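Local atomic coordinates of lipoprotein, putative (Bacillus anthracis, PDB entry 4O4A), a protein that is of unknown function but, as a putative lipoprotein classed as lipid-binding, may sit at the bacterial cell surface. Residues D85-V90 against I99-I104; N123-R128 against Q146-E151. All coordinates share one frame; numbering follows the deposited sequence.

Interaction 1 (D85-V90 against I99-I104); sequences DLYYTV and IDSSCI
Y87 meets I99 and I104 where a β-hairpin, strand 86-90 antiparallel to strand 96-98 in a mixed sheet, leads through a short 3-10 turn into strand 104-114 of a second sheet. I99 N donates to Y87 O at 3.1 Å with an N-H...O angle of 165°, the donor standing above the carbonyl plane. Instead of a direct return bond, water 1 accepts from Y87 N and donates to I99 O, each at 2.9 Å. The antiparallel pairing therefore opens by one water here, whereas T89 and T97 still bond backbone to backbone.

The tight part lies round Y87, a buried residue. I104 CG1 sits over one face of its ring, 3.9 Å from the centroid and only 18° off the ring normal, a CH-pi contact displaced toward the rim; the CG2 branch of I104 reaches CE1 of Y87. Because I104 leads into strand 104-114 and also touches L124 and V126 of strand 117-126, this contact belongs to the layer between the two sheets. Within its own sheet, Y87 meets the ring of Y32 with nearly parallel planes. I99, just past strand 96-98, packs beside the tyrosine: with chi1 at 55°, CG1 is held between its own backbone N and carbonyl carbon, and from there it lies 3.7 Å from Y87 CB.

Toward solvent the contact narrows. S101, exposed in the 3-10 turn, brings OG no nearer than 4.0 Å to Y87 CE2, obliquely to the ring. The turn keeps its shape through its own backbone bonds, C103 N to D100 O and I104 N to S101 O. At partly exposed T89 the contact comes down to one methyl pair, T89 CG2 to I99 CG2 at 3.7 Å, the two side chains at about a right angle.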
loop_
_atom_site.group_PDB
_atom_site.type_symbol
_atom_site.label_atom_id
_atom_site.label_comp_id
_atom_site.label_asym_id
_atom_site.label_seq_id
_atom_site.Cartn_x
_atom_site.Cartn_y
_atom_site.Cartn_z
ATOM N N ASP B 85 11.875 -4.988 36.046
ATOM C CA ASP B 85 10.465 -5.119 35.712
ATOM C C ASP B 85 10.092 -6.538 35.288
ATOM O O ASP B 85 10.928 -7.286 34.812
ATOM C CB ASP B 85 10.104 -4.155 34.584
ATOM C CG ASP B 85 10.408 -2.698 34.926
ATOM O OD1 ASP B 85 10.355 -2.317 36.126
ATOM O OD2 ASP B 85 10.674 -1.931 33.973
ATOM N N LEU B 86 8.830 -6.896 35.497
ATOM C CA LEU B 86 8.291 -8.197 35.112
ATOM C C LEU B 86 7.141 -7.977 34.139
ATOM O O LEU B 86 6.405 -6.992 34.241
ATOM C CB LEU B 86 7.800 -8.953 36.332
ATOM C CG LEU B 86 8.883 -9.288 37.363
ATOM C CD1 LEU B 86 8.271 -9.896 38.609
ATOM C CD2 LEU B 86 9.930 -10.227 36.763
ATOM N N TYR B 87 7.004 -8.873 33.175
ATOM C CA TYR B 87 5.972 -8.747 32.158
ATOM C C TYR B 87 5.128 -10.013 32.105
ATOM O O TYR B 87 5.634 -11.126 32.230
ATOM C CB TYR B 87 6.616 -8.471 30.798
ATOM C CG TYR B 87 7.629 -7.339 30.812
ATOM C CD1 TYR B 87 7.255 -6.032 30.542
ATOM C CD2 TYR B 87 8.961 -7.585 31.076
ATOM C CE1 TYR B 87 8.172 -4.986 30.551
ATOM C CE2 TYR B 87 9.892 -6.555 31.081
ATOM C CZ TYR B 87 9.490 -5.254 30.820
ATOM O OH TYR B 87 10.408 -4.212 30.846
ATOM N N TYR B 88 3.824 -9.838 31.958
ATOM C CA TYR B 88 2.932 -10.967 31.874
ATOM C C TYR B 88 1.831 -10.691 30.902
ATOM O O TYR B 88 1.500 -9.531 30.648
ATOM C CB TYR B 88 2.249 -11.205 33.204
ATOM C CG TYR B 88 3.139 -11.472 34.384
ATOM C CD1 TYR B 88 3.636 -10.439 35.138
ATOM C CD2 TYR B 88 3.412 -12.765 34.799
ATOM C CE1 TYR B 88 4.406 -10.687 36.249
ATOM C CE2 TYR B 88 4.184 -13.013 35.910
ATOM C CZ TYR B 88 4.674 -11.973 36.624
ATOM O OH TYR B 88 5.451 -12.224 37.721
ATOM N N THR B 89 1.261 -11.759 30.357
ATOM C CA THR B 89 0.059 -11.636 29.550
ATOM C C THR B 89 -1.058 -12.127 30.470
ATOM O O THR B 89 -0.802 -12.915 31.382
ATOM C CB THR B 89 0.058 -12.514 28.301
ATOM O OG1 THR B 89 0.391 -13.860 28.673
ATOM C CG2 THR B 89 1.040 -12.022 27.296
ATOM N N VAL B 90 -2.284 -11.681 30.240
ATOM C CA VAL B 90 -3.384 -12.116 31.077
ATOM C C VAL B 90 -4.613 -12.502 30.267
ATOM O O VAL B 90 -4.984 -11.807 29.330
ATOM C CB VAL B 90 -3.813 -11.025 32.067
ATOM C CG1 VAL B 90 -4.843 -11.588 33.037
ATOM C CG2 VAL B 90 -2.640 -10.458 32.852
ATOM N N ILE B 99 6.123 -13.609 30.435
ATOM C CA ILE B 99 6.676 -13.578 29.096
ATOM C C ILE B 99 8.118 -13.131 29.227
ATOM O O ILE B 99 8.484 -12.395 30.149
ATOM C CB ILE B 99 5.883 -12.702 28.123
ATOM C CG1 ILE B 99 5.728 -11.305 28.672
ATOM C CG2 ILE B 99 4.510 -13.302 27.854
ATOM C CD1 ILE B 99 5.240 -10.312 27.643
ATOM N N ASP B 100 8.951 -13.609 28.325
ATOM C CA ASP B 100 10.350 -13.258 28.373
ATOM C C ASP B 100 10.592 -11.787 28.017
ATOM O O ASP B 100 9.894 -11.235 27.190
ATOM C CB ASP B 100 11.142 -14.124 27.392
ATOM C CG ASP B 100 11.126 -15.596 27.755
ATOM O OD1 ASP B 100 11.200 -15.911 28.961
ATOM O OD2 ASP B 100 11.069 -16.439 26.829
ATOM N N SER B 101 11.614 -11.174 28.609
ATOM C CA SER B 101 11.972 -9.795 28.260
ATOM C C SER B 101 12.284 -9.634 26.765
ATOM O O SER B 101 12.163 -8.565 26.224
ATOM C CB SER B 101 13.158 -9.332 29.080
ATOM O OG SER B 101 12.796 -9.194 30.449
ATOM N N SER B 102 12.713 -10.704 26.097
ATOM C CA SER B 102 12.996 -10.644 24.661
ATOM C C SER B 102 11.721 -10.372 23.857
ATOM O O SER B 102 11.785 -10.133 22.646
ATOM C CB SER B 102 13.672 -11.933 24.202
ATOM O OG SER B 102 12.889 -13.055 24.531
ATOM N N CYS B 103 10.563 -10.458 24.509
ATOM C CA CYS B 103 9.277 -10.220 23.830
ATOM C C CYS B 103 8.849 -8.795 24.006
ATOM O O CYS B 103 7.787 -8.398 23.533
ATOM C CB CYS B 103 8.186 -11.098 24.418
ATOM S SG CYS B 103 8.531 -12.855 24.399
ATOM N N ILE B 104 9.687 -8.022 24.681
ATOM C CA ILE B 104 9.399 -6.657 24.971
ATOM C C ILE B 104 10.478 -5.731 24.449
ATOM O O ILE B 104 11.664 -6.017 24.574
ATOM C CB ILE B 104 9.299 -6.473 26.498
ATOM C CG1 ILE B 104 8.098 -7.252 27.076
ATOM C CG2 ILE B 104 9.150 -5.005 26.855
ATOM C CD1 ILE B 104 6.753 -6.769 26.576
HETATM O O HOH W 1 8.737 -11.153 32.712
#

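Interaction 2 (N123-R128 against Q146-E151); sequences NLEVTR and QEHPAE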
loop_
_atom_site.group_PDB
_atom_site.type_symbol
_atom_site.label_atom_id
_atom_site.label_comp_id
_atom_site.label_asym_id
_atom_site.label_seq_id
_atom_site.Cartn_x
_atom_site.Cartn_y
_atom_site.Cartn_z
ATOM N N ASN B 123 6.796 4.418 25.971
ATOM C CA ASN B 123 6.474 3.665 24.778
ATOM C C ASN B 123 7.156 2.332 24.810
ATOM O O ASN B 123 8.384 2.252 24.909
ATOM C CB ASN B 123 6.921 4.417 23.541
ATOM C CG ASN B 123 5.994 5.528 23.175
ATOM O OD1 ASN B 123 4.837 5.282 22.879
ATOM N ND2 ASN B 123 6.504 6.761 23.146
ATOM N N LEU B 124 6.362 1.278 24.767
ATOM C CA LEU B 124 6.886 -0.062 24.729
ATOM C C LEU B 124 6.209 -0.776 23.600
ATOM O O LEU B 124 5.250 -0.294 23.027
ATOM C CB LEU B 124 6.595 -0.835 26.003
ATOM C CG LEU B 124 7.206 -0.338 27.299
ATOM C CD1 LEU B 124 6.234 0.639 27.920
ATOM C CD2 LEU B 124 7.443 -1.495 28.258
ATOM N N GLU B 125 6.702 -1.962 23.312
ATOM C CA GLU B 125 6.169 -2.746 22.247
ATOM C C GLU B 125 6.278 -4.186 22.661
ATOM O O GLU B 125 7.278 -4.602 23.259
ATOM C CB GLU B 125 6.972 -2.467 20.992
ATOM C CG GLU B 125 6.454 -3.134 19.750
ATOM C CD GLU B 125 7.287 -2.826 18.523
ATOM O OE1 GLU B 125 8.088 -1.868 18.541
ATOM O OE2 GLU B 125 7.137 -3.560 17.525
ATOM N N VAL B 126 5.259 -4.963 22.336
ATOM C CA VAL B 126 5.254 -6.370 22.692
ATOM C C VAL B 126 5.025 -7.200 21.458
ATOM O O VAL B 126 4.398 -6.738 20.483
ATOM C CB VAL B 126 4.144 -6.677 23.716
ATOM C CG1 VAL B 126 2.760 -6.377 23.145
ATOM C CG2 VAL B 126 4.207 -8.116 24.175
ATOM N N THR B 127 5.518 -8.433 21.509
ATOM C CA THR B 127 5.312 -9.400 20.435
ATOM C C THR B 127 5.048 -10.777 21.031
ATOM O O THR B 127 5.442 -11.071 22.178
ATOM C CB THR B 127 6.535 -9.505 19.501
ATOM O OG1 THR B 127 6.270 -10.412 18.437
ATOM C CG2 THR B 127 7.757 -9.989 20.252
ATOM N N ARG B 128 4.347 -11.601 20.258
ATOM C CA ARG B 128 4.090 -12.996 20.616
ATOM C C ARG B 128 4.790 -13.843 19.560
ATOM O O ARG B 128 5.343 -14.901 19.841
ATOM C CB ARG B 128 2.611 -13.270 20.568
ATOM C CG ARG B 128 1.793 -12.290 21.396
ATOM C CD ARG B 128 0.335 -12.214 20.938
ATOM N NE ARG B 128 -0.255 -13.510 20.617
ATOM C CZ ARG B 128 -1.329 -13.631 19.842
ATOM N NH1 ARG B 128 -1.873 -12.556 19.289
ATOM N NH2 ARG B 128 -1.836 -14.823 19.583
ATOM N N GLN B 146 7.322 6.460 6.372
ATOM C CA GLN B 146 6.152 6.566 7.209
ATOM C C GLN B 146 6.495 6.817 8.672
ATOM O O GLN B 146 7.496 6.353 9.169
ATOM C CB GLN B 146 5.382 5.257 7.095
ATOM C CG GLN B 146 4.302 5.076 8.129
ATOM C CD GLN B 146 3.700 3.681 8.126
ATOM O OE1 GLN B 146 3.396 3.139 9.189
ATOM N NE2 GLN B 146 3.532 3.091 6.946
ATOM N N GLU B 147 5.632 7.550 9.358
ATOM C CA GLU B 147 5.804 7.818 10.769
ATOM C C GLU B 147 5.582 6.463 11.456
ATOM O O GLU B 147 4.912 5.562 10.918
ATOM C CB GLU B 147 4.792 8.853 11.264
ATOM C CG GLU B 147 3.372 8.322 11.346
ATOM C CD GLU B 147 2.364 9.362 11.802
ATOM O OE1 GLU B 147 2.763 10.500 12.184
ATOM O OE2 GLU B 147 1.163 9.020 11.788
ATOM N N HIS B 148 6.129 6.312 12.645
ATOM C CA HIS B 148 5.956 5.063 13.361
ATOM C C HIS B 148 4.503 4.999 13.855
ATOM O O HIS B 148 3.976 5.999 14.354
ATOM C CB HIS B 148 6.928 4.981 14.519
ATOM C CG HIS B 148 7.027 3.620 15.120
ATOM N ND1 HIS B 148 6.092 3.122 16.000
ATOM C CD2 HIS B 148 7.965 2.653 14.980
ATOM C CE1 HIS B 148 6.441 1.906 16.370
ATOM N NE2 HIS B 148 7.580 1.600 15.774
ATOM N N PRO B 149 3.849 3.824 13.730
ATOM C CA PRO B 149 2.450 3.651 14.151
ATOM C C PRO B 149 2.127 4.124 15.562
ATOM O O PRO B 149 0.984 4.467 15.852
ATOM C CB PRO B 149 2.248 2.151 14.044
ATOM C CG PRO B 149 3.158 1.744 12.940
ATOM C CD PRO B 149 4.376 2.601 13.102
ATOM N N ALA B 150 3.128 4.148 16.426
ATOM C CA ALA B 150 2.966 4.593 17.814
ATOM C C ALA B 150 2.689 6.082 17.917
ATOM O O ALA B 150 2.111 6.533 18.914
ATOM C CB ALA B 150 4.204 4.244 18.626
ATOM N N GLU B 151 3.124 6.837 16.908
ATOM C CA GLU B 151 2.882 8.272 16.870
ATOM C C GLU B 151 1.406 8.525 16.780
ATOM O O GLU B 151 0.885 9.393 17.483
ATOM C CB GLU B 151 3.576 8.943 15.676
ATOM C CG GLU B 151 5.088 8.968 15.782
ATOM C CD GLU B 151 5.595 9.837 16.925
ATOM O OE1 GLU B 151 4.839 10.702 17.433
ATOM O OE2 GLU B 151 6.766 9.666 17.317
HETATM O O HOH W 2 8.697 -1.407 16.105
#
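N123 opens the strand side of the contact by pointing its CB toward A150, in the first turn of helix 149-166. The approach is loose, N123 OD1 lying 4.4 Å from A150 CB. The amide nitrogen of the same group, ND2, is hydrogen-bonded to S108 OG on the neighbouring strand, which restricts how the group can rotate.

Two residues on, E125 projects from the same side of the strand. Its chain is fully extended, with CG anti to the backbone N (chi1 -175°) and the next torsion also anti, and this carries the carboxylate out toward H148. E125 OE1 and H148 NE2 are 4.5 Å apart, too far to bond directly, with the oxygen at the imidazole edge near the ring plane. Water 2 fills the gap: it donates to E125 OE1 at 2.6 Å and forms a second hydrogen bond with H148 NE2 at 3.2 Å, again within the plane of the ring. E125 OE2 makes a salt bridge to R140, an arrangement that would be expected to favour an ionised carboxylate.

The motif on the partner segment is a helix N-cap. H148 ND1 accepts from A150 N at 3.2 Å with an N-H...N angle of 165°, the donor lying 15° from the ring plane. H148 O also receives E151 N, at 2.8 Å. The capping bond uses ND1, so the other ring nitrogen, NE2, is the one that meets water 2. Just before the histidine, E147 makes backbone hydrogen bonds to a second subunit.

Beyond E125 the strand segment diverges from the helix start, and at its exposed end R128 NH2 forms a salt bridge with a sulfate ion, probably acquired from the crystallisation liquor.

Overall arrangement
The two interactions have centres 16 Å apart and follow one another in sequence, yet they touch directly. Strand 117-126 is the common element: V126 meets interaction 1, with V126 CG2 lying 3.7 Å from I104 CD1, while N123 and E125 reach toward the start of helix 149-166 in interaction 2. The sheet that contains this strand therefore separates the intersheet packing round Y87 from the water-bridged helix start. A probable backbone hydrogen bond, C103 O to T127 N at 3.0 Å, joins the segments, and the disulfide C103-C131 ties the 3-10 turn to the chain just after segment 123-128.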